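Local coordinates for protein L-cysteine S-thiosulfotransferase subunit SoxA (Paracoccus denitrificans, PDB 2C1D) that carries two covalently bound hemes c and, together with SoxX, couples thiosulfate to a cysteine of the SoxY carrier protein at the start of sulfur oxidation, at residues A[201-206]-A[256-261]; A[93-98]-A[143-148]; A[67-72]-A[135-140]. All coordinates share one frame; numbering follows the deposited sequence.

Contact 1: residues A[201-206]-A[256-261]. With HEC (heme c), chain J.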
loop_
_atom_site.group_PDB
_atom_site.type_symbol
_atom_site.label_atom_id
_atom_site.label_comp_id
_atom_site.label_asym_id
_atom_site.label_seq_id
_atom_site.Cartn_x
_atom_site.Cartn_y
_atom_site.Cartn_z
ATOM N N GLN A 201 -6.900 -1.623 -3.565
ATOM C CA GLN A 201 -7.431 -2.860 -4.110
ATOM C C GLN A 201 -6.379 -3.536 -4.995
ATOM O O GLN A 201 -5.502 -2.865 -5.543
ATOM C CB GLN A 201 -8.725 -2.600 -4.896
ATOM C CG GLN A 201 -9.849 -1.803 -4.139
ATOM C CD GLN A 201 -10.701 -2.661 -3.216
ATOM O OE1 GLN A 201 -10.319 -3.787 -2.908
ATOM N NE2 GLN A 201 -11.869 -2.129 -2.764
ATOM N N ILE A 202 -6.499 -4.851 -5.135
ATOM C CA ILE A 202 -5.602 -5.656 -5.966
ATOM C C ILE A 202 -6.313 -6.340 -7.130
ATOM O O ILE A 202 -5.731 -7.192 -7.781
ATOM C CB ILE A 202 -4.777 -6.701 -5.134
ATOM C CG1 ILE A 202 -5.653 -7.757 -4.467
ATOM C CG2 ILE A 202 -3.947 -6.000 -4.075
ATOM C CD1 ILE A 202 -4.840 -8.865 -3.831
ATOM N N ASN A 203 -7.540 -5.923 -7.443
ATOM C CA ASN A 203 -8.242 -6.473 -8.604
ATOM C C ASN A 203 -7.547 -6.170 -9.935
ATOM O O ASN A 203 -7.852 -6.804 -10.941
ATOM C CB ASN A 203 -9.684 -5.973 -8.682
ATOM C CG ASN A 203 -9.772 -4.522 -9.099
ATOM O OD1 ASN A 203 -10.345 -4.171 -10.170
ATOM N ND2 ASN A 203 -9.228 -3.661 -8.276
ATOM N N GLY A 204 -6.641 -5.202 -9.932
ATOM C CA GLY A 204 -5.917 -4.777 -11.117
ATOM C C GLY A 204 -4.529 -5.398 -11.295
ATOM O O GLY A 204 -3.881 -5.157 -12.310
ATOM N N PHE A 205 -4.066 -6.190 -10.326
ATOM C CA PHE A 205 -2.727 -6.789 -10.399
ATOM C C PHE A 205 -2.744 -8.047 -11.275
ATOM O O PHE A 205 -3.790 -8.686 -11.413
ATOM C CB PHE A 205 -2.199 -7.110 -8.987
ATOM C CG PHE A 205 -1.626 -5.907 -8.276
ATOM C CD1 PHE A 205 -2.458 -4.976 -7.698
ATOM C CD2 PHE A 205 -0.265 -5.727 -8.168
ATOM C CE1 PHE A 205 -1.954 -3.862 -7.049
ATOM C CE2 PHE A 205 0.260 -4.608 -7.530
ATOM C CZ PHE A 205 -0.622 -3.666 -6.956
ATOM N N PRO A 206 -1.623 -8.415 -11.895
ATOM C CA PRO A 206 -0.369 -7.659 -11.891
ATOM C C PRO A 206 -0.453 -6.310 -12.631
ATOM O O PRO A 206 -1.229 -6.149 -13.580
ATOM C CB PRO A 206 0.630 -8.605 -12.624
ATOM C CG PRO A 206 -0.055 -9.925 -12.753
ATOM C CD PRO A 206 -1.525 -9.665 -12.669
ATOM N N SER A 256 -14.278 -6.073 -11.440
ATOM C CA SER A 256 -13.703 -6.942 -12.443
ATOM C C SER A 256 -12.192 -7.122 -12.270
ATOM O O SER A 256 -11.430 -6.223 -11.866
ATOM C CB SER A 256 -13.950 -6.428 -13.876
ATOM O OG SER A 256 -15.329 -6.245 -14.168
ATOM N N VAL A 257 -11.749 -8.295 -12.651
ATOM C CA VAL A 257 -10.358 -8.507 -12.926
ATOM C C VAL A 257 -9.987 -7.580 -14.090
ATOM O O VAL A 257 -10.548 -7.698 -15.173
ATOM C CB VAL A 257 -10.108 -9.969 -13.311
ATOM C CG1 VAL A 257 -8.695 -10.156 -13.724
ATOM C CG2 VAL A 257 -10.407 -10.887 -12.137
ATOM N N GLU A 258 -9.029 -6.686 -13.880
ATOM C CA GLU A 258 -8.596 -5.768 -14.941
ATOM C C GLU A 258 -7.685 -6.443 -15.972
ATOM O O GLU A 258 -7.582 -5.962 -17.107
ATOM C CB GLU A 258 -7.962 -4.506 -14.335
ATOM C CG GLU A 258 -9.010 -3.720 -13.541
ATOM C CD GLU A 258 -8.535 -2.439 -12.880
ATOM O OE1 GLU A 258 -7.554 -1.802 -13.318
ATOM O OE2 GLU A 258 -9.206 -2.025 -11.906
ATOM N N GLY A 259 -7.089 -7.575 -15.597
ATOM C CA GLY A 259 -6.097 -8.266 -16.409
ATOM C C GLY A 259 -4.725 -7.792 -16.019
ATOM O O GLY A 259 -4.109 -8.348 -15.128
ATOM N N VAL A 260 -4.245 -6.751 -16.691
ATOM C CA VAL A 260 -3.026 -6.064 -16.279
ATOM C C VAL A 260 -3.295 -4.569 -16.275
ATOM O O VAL A 260 -3.621 -3.981 -17.311
ATOM C CB VAL A 260 -1.779 -6.377 -17.181
ATOM C CG1 VAL A 260 -1.174 -7.732 -16.845
ATOM C CG2 VAL A 260 -2.100 -6.256 -18.682
ATOM N N SER A 261 -3.198 -3.958 -15.096
ATOM C CA SER A 261 -3.604 -2.580 -14.924
ATOM C C SER A 261 -2.411 -1.656 -15.091
ATOM O O SER A 261 -1.278 -2.115 -15.155
ATOM C CB SER A 261 -4.259 -2.372 -13.560
ATOM O OG SER A 261 -3.308 -2.337 -12.532
HETATM FE FE HEC J . -0.852 1.113 0.263
HETATM C CHA HEC J . -0.952 1.801 -3.082
HETATM C CHB HEC J . -2.017 -2.073 -0.443
HETATM C CHC HEC J . -0.629 0.327 3.539
HETATM C CHD HEC J . -0.201 4.366 0.994
HETATM N NA HEC J . -1.396 0.059 -1.470
HETATM C C1A HEC J . -1.356 0.548 -2.743
HETATM C C2A HEC J . -1.827 -0.476 -3.635
HETATM C C3A HEC J . -2.118 -1.560 -2.883
HETATM C C4A HEC J . -1.857 -1.233 -1.510
HETATM C CMA HEC J . -2.634 -2.918 -3.353
HETATM C CAA HEC J . -1.966 -0.354 -5.173
HETATM C CBA HEC J . -3.439 -0.072 -5.517
HETATM C CGA HEC J . -3.653 -0.014 -7.026
HETATM O O1A HEC J . -4.813 0.211 -7.441
HETATM O O2A HEC J . -2.667 -0.170 -7.820
HETATM N NB HEC J . -1.239 -0.521 1.320
HETATM C C1B HEC J . -1.662 -1.757 0.857
HETATM C C2B HEC J . -1.619 -2.688 1.941
HETATM C C3B HEC J . -1.256 -2.034 3.038
HETATM C C4B HEC J . -0.981 -0.675 2.662
HETATM C CMB HEC J . -2.048 -4.153 1.838
HETATM C CAB HEC J . -1.082 -2.638 4.449
HETATM C CBB HEC J . -0.133 -3.624 4.447
HETATM N NC HEC J . -0.488 2.173 1.975
HETATM C C1C HEC J . -0.467 1.653 3.231
HETATM C C2C HEC J . -0.135 2.705 4.172
HETATM C C3C HEC J . -0.017 3.847 3.467
HETATM C C4C HEC J . -0.252 3.500 2.071
HETATM C CMC HEC J . -0.005 2.437 5.688
HETATM C CAC HEC J . 0.295 5.326 3.880
HETATM C CBC HEC J . 1.214 5.686 4.787
HETATM N ND HEC J . -0.607 2.771 -0.836
HETATM C C1D HEC J . -0.330 4.040 -0.321
HETATM C C2D HEC J . -0.185 4.988 -1.408
HETATM C C3D HEC J . -0.406 4.182 -2.665
HETATM C C4D HEC J . -0.662 2.832 -2.218
HETATM C CMD HEC J . 0.128 6.493 -1.332
HETATM C CAD HEC J . -0.418 4.693 -4.126
HETATM C CBD HEC J . -1.768 5.392 -4.371
HETATM C CGD HEC J . -2.932 4.423 -4.424
HETATM O O1D HEC J . -3.603 4.148 -3.405
HETATM O O2D HEC J . -3.239 3.892 -5.494
#
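Glu-258 N bonds to Asn-203 O at 3.2 Å, nearly straight at 171°. Ser-261 grips the next carbonyl: its OG, held between its own backbone N and carbonyl carbon (chi1 76°), donates to Gly-204 O at 2.9 Å from well above the carbonyl plane. Ser-261 N divides two weak bonds, 3.1 Å to Gly-204 O and 3.3 Å to Pro-206 O. Pro-206 O also takes a CA-H...O contact from Val-260 CA at 3.2 Å. Glu-258 lays CB over Gly-204 CA (3.8 Å), and its chain runs on extended until the carboxylate divides its oxygens, OE1 in a salt bridge with Arg-263 and OE2 bonded to Ser-37. An alanine in place of Glu-258 would probably leave Arg-263, whose NE also bonds the heme, and the hydroxyl of Ser-37 without their carboxylate mate. Segment 201-206 is a loop of the second cytochrome c domain; 256-261 follows helix 239-251 and runs alongside this loop, the two leading into strands 207-209 and 261-263. A type I turn from Ile-202 to Phe-205, followed by the cis peptide before Pro-206, bends 201-206 between this buried seam and heme c. On the heme side, Ile-202 CG2 touches the methyl CMA at 3.4 Å, and Phe-205 brings CE1 to 3.8 Å from the propionate oxygen O2A, with propionate carbon CAA in the plane of its ring, at the edge. Phe-205 also packs on Arg-221, a probable substrate-binding residue, while Pro-206 rests on Leu-138 and Ser-139 of helix 132-143.

Contact 2: residues A[93-98]-A[143-148]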
loop_
_atom_site.group_PDB
_atom_site.type_symbol
_atom_site.label_atom_id
_atom_site.label_comp_id
_atom_site.label_asym_id
_atom_site.label_seq_id
_atom_site.Cartn_x
_atom_site.Cartn_y
_atom_site.Cartn_z
ATOM N N LEU A 93 -9.397 -18.529 -13.490
ATOM C CA LEU A 93 -8.579 -18.814 -12.296
ATOM C C LEU A 93 -8.217 -17.558 -11.511
ATOM O O LEU A 93 -8.447 -17.479 -10.280
ATOM C CB LEU A 93 -7.303 -19.574 -12.680
ATOM C CG LEU A 93 -6.405 -20.036 -11.535
ATOM C CD1 LEU A 93 -7.145 -20.980 -10.564
ATOM C CD2 LEU A 93 -5.155 -20.705 -12.057
ATOM N N ARG A 94 -7.671 -16.569 -12.218
ATOM C CA ARG A 94 -7.291 -15.307 -11.594
ATOM C C ARG A 94 -8.447 -14.650 -10.817
ATOM O O ARG A 94 -8.221 -14.081 -9.743
ATOM C CB ARG A 94 -6.750 -14.347 -12.651
ATOM C CG ARG A 94 -6.683 -12.863 -12.235
ATOM C CD ARG A 94 -5.512 -12.580 -11.402
ATOM N NE ARG A 94 -5.468 -11.179 -10.980
ATOM C CZ ARG A 94 -6.158 -10.660 -9.982
ATOM N NH1 ARG A 94 -7.019 -11.401 -9.288
ATOM N NH2 ARG A 94 -5.988 -9.388 -9.658
ATOM N N ALA A 95 -9.659 -14.739 -11.344
ATOM C CA ALA A 95 -10.849 -14.136 -10.667
ATOM C C ALA A 95 -11.142 -14.667 -9.266
ATOM O O ALA A 95 -11.710 -13.934 -8.447
ATOM C CB ALA A 95 -12.059 -14.278 -11.499
ATOM N N VAL A 96 -10.793 -15.924 -9.008
ATOM C CA VAL A 96 -11.114 -16.607 -7.753
ATOM C C VAL A 96 -9.882 -16.825 -6.846
ATOM O O VAL A 96 -9.959 -17.557 -5.847
ATOM C CB VAL A 96 -11.887 -17.975 -8.003
ATOM C CG1 VAL A 96 -13.192 -17.703 -8.686
ATOM C CG2 VAL A 96 -11.069 -19.011 -8.826
ATOM N N MET A 97 -8.771 -16.167 -7.185
ATOM C CA MET A 97 -7.492 -16.330 -6.466
ATOM C C MET A 97 -7.237 -15.143 -5.526
ATOM O O MET A 97 -7.684 -14.029 -5.803
ATOM C CB MET A 97 -6.371 -16.476 -7.478
ATOM C CG MET A 97 -6.343 -17.870 -8.119
ATOM S SD MET A 97 -5.853 -19.221 -6.969
ATOM C CE MET A 97 -4.175 -18.831 -6.790
ATOM N N PRO A 98 -6.556 -15.343 -4.392
ATOM C CA PRO A 98 -6.136 -16.645 -3.839
ATOM C C PRO A 98 -7.244 -17.568 -3.327
ATOM O O PRO A 98 -8.309 -17.102 -2.947
ATOM C CB PRO A 98 -5.279 -16.254 -2.613
ATOM C CG PRO A 98 -5.032 -14.820 -2.735
ATOM C CD PRO A 98 -6.093 -14.208 -3.582
ATOM N N LEU A 143 -4.745 -12.225 -17.450
ATOM C CA LEU A 143 -5.517 -11.827 -18.634
ATOM C C LEU A 143 -6.637 -12.804 -19.015
ATOM O O LEU A 143 -7.604 -12.424 -19.652
ATOM C CB LEU A 143 -4.591 -11.664 -19.847
ATOM C CG LEU A 143 -5.186 -10.953 -21.089
ATOM C CD1 LEU A 143 -5.835 -9.617 -20.813
ATOM C CD2 LEU A 143 -4.141 -10.736 -22.165
ATOM N N GLN A 144 -6.496 -14.068 -18.632
ATOM C CA GLN A 144 -7.476 -15.100 -18.960
ATOM C C GLN A 144 -8.758 -14.982 -18.111
ATOM O O GLN A 144 -9.728 -15.698 -18.340
ATOM C CB GLN A 144 -6.837 -16.485 -18.837
ATOM C CG GLN A 144 -5.431 -16.636 -19.521
ATOM C CD GLN A 144 -5.372 -16.127 -20.954
ATOM O OE1 GLN A 144 -4.447 -15.386 -21.338
ATOM N NE2 GLN A 144 -6.320 -16.528 -21.743
ATOM N N SER A 145 -8.773 -14.055 -17.165
ATOM C CA SER A 145 -9.976 -13.745 -16.411
ATOM C C SER A 145 -10.410 -12.283 -16.568
ATOM O O SER A 145 -11.299 -11.806 -15.867
ATOM C CB SER A 145 -9.736 -14.040 -14.931
ATOM O OG SER A 145 -9.608 -15.418 -14.691
ATOM N N ARG A 146 -9.796 -11.547 -17.476
ATOM C CA ARG A 146 -10.156 -10.120 -17.615
ATOM C C ARG A 146 -11.647 -9.925 -17.903
ATOM O O ARG A 146 -12.249 -10.628 -18.749
ATOM C CB ARG A 146 -9.280 -9.436 -18.670
ATOM C CG ARG A 146 -9.620 -7.973 -18.942
ATOM C CD ARG A 146 -8.574 -7.242 -19.714
ATOM N NE ARG A 146 -8.492 -7.690 -21.106
ATOM C CZ ARG A 146 -7.660 -7.153 -22.010
ATOM N NH1 ARG A 146 -6.844 -6.172 -21.662
ATOM N NH2 ARG A 146 -7.649 -7.597 -23.270
ATOM N N GLY A 147 -12.253 -8.990 -17.170
ATOM C CA GLY A 147 -13.678 -8.746 -17.255
ATOM C C GLY A 147 -14.564 -9.585 -16.356
ATOM O O GLY A 147 -15.752 -9.254 -16.151
ATOM N N MET A 148 -14.020 -10.688 -15.833
ATOM C CA MET A 148 -14.745 -11.497 -14.885
ATOM C C MET A 148 -14.739 -10.835 -13.531
ATOM O O MET A 148 -13.770 -10.151 -13.154
ATOM C CB MET A 148 -14.133 -12.882 -14.798
ATOM C CG MET A 148 -14.252 -13.649 -16.119
ATOM S SD MET A 148 -13.458 -15.240 -15.970
ATOM C CE MET A 148 -13.504 -15.823 -17.578
HETATM O O HOH W 1 -7.133 -16.617 -15.123
#
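Ser-145 swings OG anti to its own carbonyl carbon (chi1 -69°), aiming the hydroxyl at the backbone nitrogens of the helix-like turn 93-95. Arg-94 sets CG anti to its backbone N (chi1 163°), and only its CB stays beside the serine, 3.7 Å from Ser-145 OG; the chain bends at chi2, and farther out NH2 bonds Phe-205 O. The contact belongs to the N-terminal cytochrome c domain, where the loop lining the heme pocket at Leu-93 meets two overlapping beta turns that follow helix 132-143. The first, type I, runs from Leu-143 to Arg-146; the second, type II, from Ser-145 to Met-148, with Gly-147 at a positive phi and Met-148 N closing on Ser-145 O at 2.9 Å. The serine hydroxyl works in both directions. It accepts a weak bond from Ala-95 N at 3.4 Å and donates to a water whose oxygen lies 2.8 Å from Ser-145 OG. The same water accepts from Arg-94 N at 3.0 Å, so one hydroxyl and one water between them bind two successive amides. Beside this polar bridge the packing is small and apolar: Ala-95 CB lies 4.2 Å from Ser-145 CB, and Val-257 covers the alanine from a third loop. Toward the exposed margin Met-148 touches the other segment through its first side-chain carbon, CB, 4.1 Å from Ala-95 CB.

Contact 3: residues A[67-72]-A[135-140]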
loop_
_atom_site.group_PDB
_atom_site.type_symbol
_atom_site.label_atom_id
_atom_site.label_comp_id
_atom_site.label_asym_id
_atom_site.label_seq_id
_atom_site.Cartn_x
_atom_site.Cartn_y
_atom_site.Cartn_z
ATOM N N ASP A 67 5.297 -16.163 -24.727
ATOM C CA ASP A 67 6.503 -16.816 -25.239
ATOM C C ASP A 67 7.033 -17.825 -24.246
ATOM O O ASP A 67 7.377 -18.939 -24.621
ATOM C CB ASP A 67 7.585 -15.793 -25.628
ATOM C CG ASP A 67 7.167 -14.931 -26.818
ATOM O OD1 ASP A 67 6.262 -15.334 -27.580
ATOM O OD2 ASP A 67 7.659 -13.820 -27.068
ATOM N N LYS A 68 7.049 -17.473 -22.976
ATOM C CA LYS A 68 7.559 -18.373 -21.957
ATOM C C LYS A 68 6.605 -19.561 -21.739
ATOM O O LYS A 68 7.052 -20.665 -21.452
ATOM C CB LYS A 68 7.837 -17.622 -20.647
ATOM C CG LYS A 68 8.959 -16.568 -20.785
ATOM C CD LYS A 68 9.063 -15.575 -19.622
ATOM C CE LYS A 68 10.399 -14.796 -19.704
ATOM N NZ LYS A 68 10.600 -13.812 -18.588
ATOM N N TRP A 69 5.310 -19.344 -21.913
ATOM C CA TRP A 69 4.301 -20.417 -21.806
ATOM C C TRP A 69 4.532 -21.475 -22.892
ATOM O O TRP A 69 4.384 -22.672 -22.646
ATOM C CB TRP A 69 2.903 -19.815 -21.927
ATOM C CG TRP A 69 1.751 -20.778 -22.051
ATOM C CD1 TRP A 69 1.256 -21.331 -23.212
ATOM C CD2 TRP A 69 0.893 -21.221 -21.001
ATOM N NE1 TRP A 69 0.176 -22.140 -22.935
ATOM C CE2 TRP A 69 -0.076 -22.092 -21.587
ATOM C CE3 TRP A 69 0.867 -21.016 -19.610
ATOM C CZ2 TRP A 69 -1.048 -22.741 -20.837
ATOM C CZ3 TRP A 69 -0.115 -21.658 -18.857
ATOM C CH2 TRP A 69 -1.072 -22.499 -19.476
ATOM N N ASN A 70 4.919 -21.010 -24.079
ATOM C CA ASN A 70 5.185 -21.876 -25.226
ATOM C C ASN A 70 6.616 -22.405 -25.311
ATOM O O ASN A 70 6.897 -23.268 -26.143
ATOM C CB ASN A 70 4.824 -21.159 -26.537
ATOM C CG ASN A 70 3.336 -20.976 -26.700
ATOM O OD1 ASN A 70 2.551 -21.909 -26.468
ATOM N ND2 ASN A 70 2.928 -19.776 -27.085
ATOM N N ALA A 71 7.519 -21.921 -24.465
ATOM C CA ALA A 71 8.925 -22.306 -24.568
ATOM C C ALA A 71 9.221 -23.648 -23.897
ATOM O O ALA A 71 8.784 -23.929 -22.782
ATOM C CB ALA A 71 9.823 -21.219 -23.988
ATOM N N ALA A 72 9.998 -24.462 -24.594
ATOM C CA ALA A 72 10.450 -25.742 -24.067
ATOM C C ALA A 72 11.565 -25.517 -23.058
ATOM O O ALA A 72 12.721 -25.850 -23.325
ATOM C CB ALA A 72 10.934 -26.641 -25.220
ATOM N N LYS A 135 6.473 -12.743 -12.992
ATOM C CA LYS A 135 5.589 -11.591 -13.250
ATOM C C LYS A 135 4.957 -11.674 -14.649
ATOM O O LYS A 135 3.769 -11.418 -14.821
ATOM C CB LYS A 135 6.351 -10.279 -13.061
ATOM C CG LYS A 135 6.902 -10.146 -11.651
ATOM C CD LYS A 135 7.458 -8.751 -11.325
ATOM C CE LYS A 135 8.544 -8.268 -12.288
ATOM N NZ LYS A 135 9.208 -7.031 -11.701
ATOM N N ASP A 136 5.729 -12.092 -15.648
ATOM C CA ASP A 136 5.169 -12.264 -16.978
ATOM C C ASP A 136 4.120 -13.377 -16.985
ATOM O O ASP A 136 3.092 -13.254 -17.655
ATOM C CB ASP A 136 6.212 -12.632 -18.036
ATOM C CG ASP A 136 7.341 -11.610 -18.184
ATOM O OD1 ASP A 136 7.259 -10.430 -17.736
ATOM O OD2 ASP A 136 8.415 -11.982 -18.709
ATOM N N MET A 137 4.406 -14.487 -16.306
ATOM C CA MET A 137 3.471 -15.607 -16.315
ATOM C C MET A 137 2.168 -15.228 -15.607
ATOM O O MET A 137 1.089 -15.518 -16.107
ATOM C CB MET A 137 4.078 -16.862 -15.698
ATOM C CG MET A 137 3.308 -18.142 -16.078
ATOM S SD MET A 137 3.200 -18.433 -17.845
ATOM C CE MET A 137 4.944 -18.867 -18.169
ATOM N N LEU A 138 2.269 -14.552 -14.460
ATOM C CA LEU A 138 1.060 -14.083 -13.756
ATOM C C LEU A 138 0.274 -13.112 -14.609
ATOM O O LEU A 138 -0.948 -13.093 -14.556
ATOM C CB LEU A 138 1.395 -13.368 -12.462
ATOM C CG LEU A 138 2.074 -14.106 -11.315
ATOM C CD1 LEU A 138 1.699 -13.512 -9.974
ATOM C CD2 LEU A 138 1.844 -15.588 -11.327
ATOM N N SER A 139 0.979 -12.296 -15.375
ATOM C CA SER A 139 0.339 -11.333 -16.282
ATOM C C SER A 139 -0.507 -12.063 -17.312
ATOM O O SER A 139 -1.696 -11.763 -17.483
ATOM C CB SER A 139 1.412 -10.454 -16.964
ATOM O OG SER A 139 2.035 -9.597 -16.003
ATOM N N LEU A 140 0.107 -13.049 -17.968
ATOM C CA LEU A 140 -0.591 -13.899 -18.946
ATOM C C LEU A 140 -1.799 -14.603 -18.347
ATOM O O LEU A 140 -2.897 -14.573 -18.915
ATOM C CB LEU A 140 0.363 -14.946 -19.541
ATOM C CG LEU A 140 -0.221 -15.926 -20.560
ATOM C CD1 LEU A 140 -0.672 -15.203 -21.832
ATOM C CD2 LEU A 140 0.785 -17.058 -20.871
#
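Lys-68 reaches across to Asp-136 with a chain extended beyond CG, and its NZ forms a salt bridge with Asp-136 OD2 at 2.9 Å. The exact place of that oxygen is less sure, so the length should be read with caution. The two side chains cross at a slant, CE of the lysine lying 3.6 Å from the same OD2. Each charged group has a second partner: Lys-68 NZ also bonds Asn-133 OD1, and Asp-136 OD2 also pairs with Arg-64, so two cations probably share OD2, which would favour the ionised form if its modelled place holds. Nearer the backbone, Lys-68 CB meets the methyl CE of Met-137 at 4.0 Å. One residue on, Trp-69 carries the apolar half of the contact. Met-137 is bent at chi2 (58°) and again at chi3 (71°), so that CE folds back to 3.8 Å from Trp-69 N while SD stands 3.9 Å from Trp-69 CE3. Met-137 SD lies near the plane of the Trp-69 indole, 5.3 Å from the centroid of its six-membered ring and 86° off the normal: a Met-aromatic contact made at the edge. Leu-140, one helical turn beyond Asp-136, sets CD2 3.6 Å from Trp-69 CB. On the five-membered ring of Trp-69, NE1 bonds Gln-85 O, which helps to fix the indole's rotation. Pairing of a helix ahead of the heme-binding CXXCH motif with the last helix of the domain is characteristic of the cytochrome c fold, and here helix 59-70 packs on helix 132-143 in that way. Trp-69 lies against helix 80-84, which bears Cys-80, bound covalently to the heme, and the axial ligand His-84; Met-137 touches both Cys-80 and the heme, and Leu-138 turns to helix 110-122.

All three contacts are buried: contact 1 wholly, its centre about 5 Å from the chain centre, contact 2 about 9 Å out with an exposed margin at Met-148, and contact 3 about 17 Å out. Contacts 1 and 2 join loops by backbone groups, hydroxyls and, in contact 2, a water, and they touch each other through Val-257 N to Met-148 O. Contact 3 joins two helices mainly by side chains, a salt bridge beside an apolar patch. Helix 132-143 unites all three: contact 3 uses its middle, contact 2 the turns after it, and Pro-206 of contact 1 packs against it. Contacts 2 and 3 belong to one heme domain, whereas contact 1 borders the other heme.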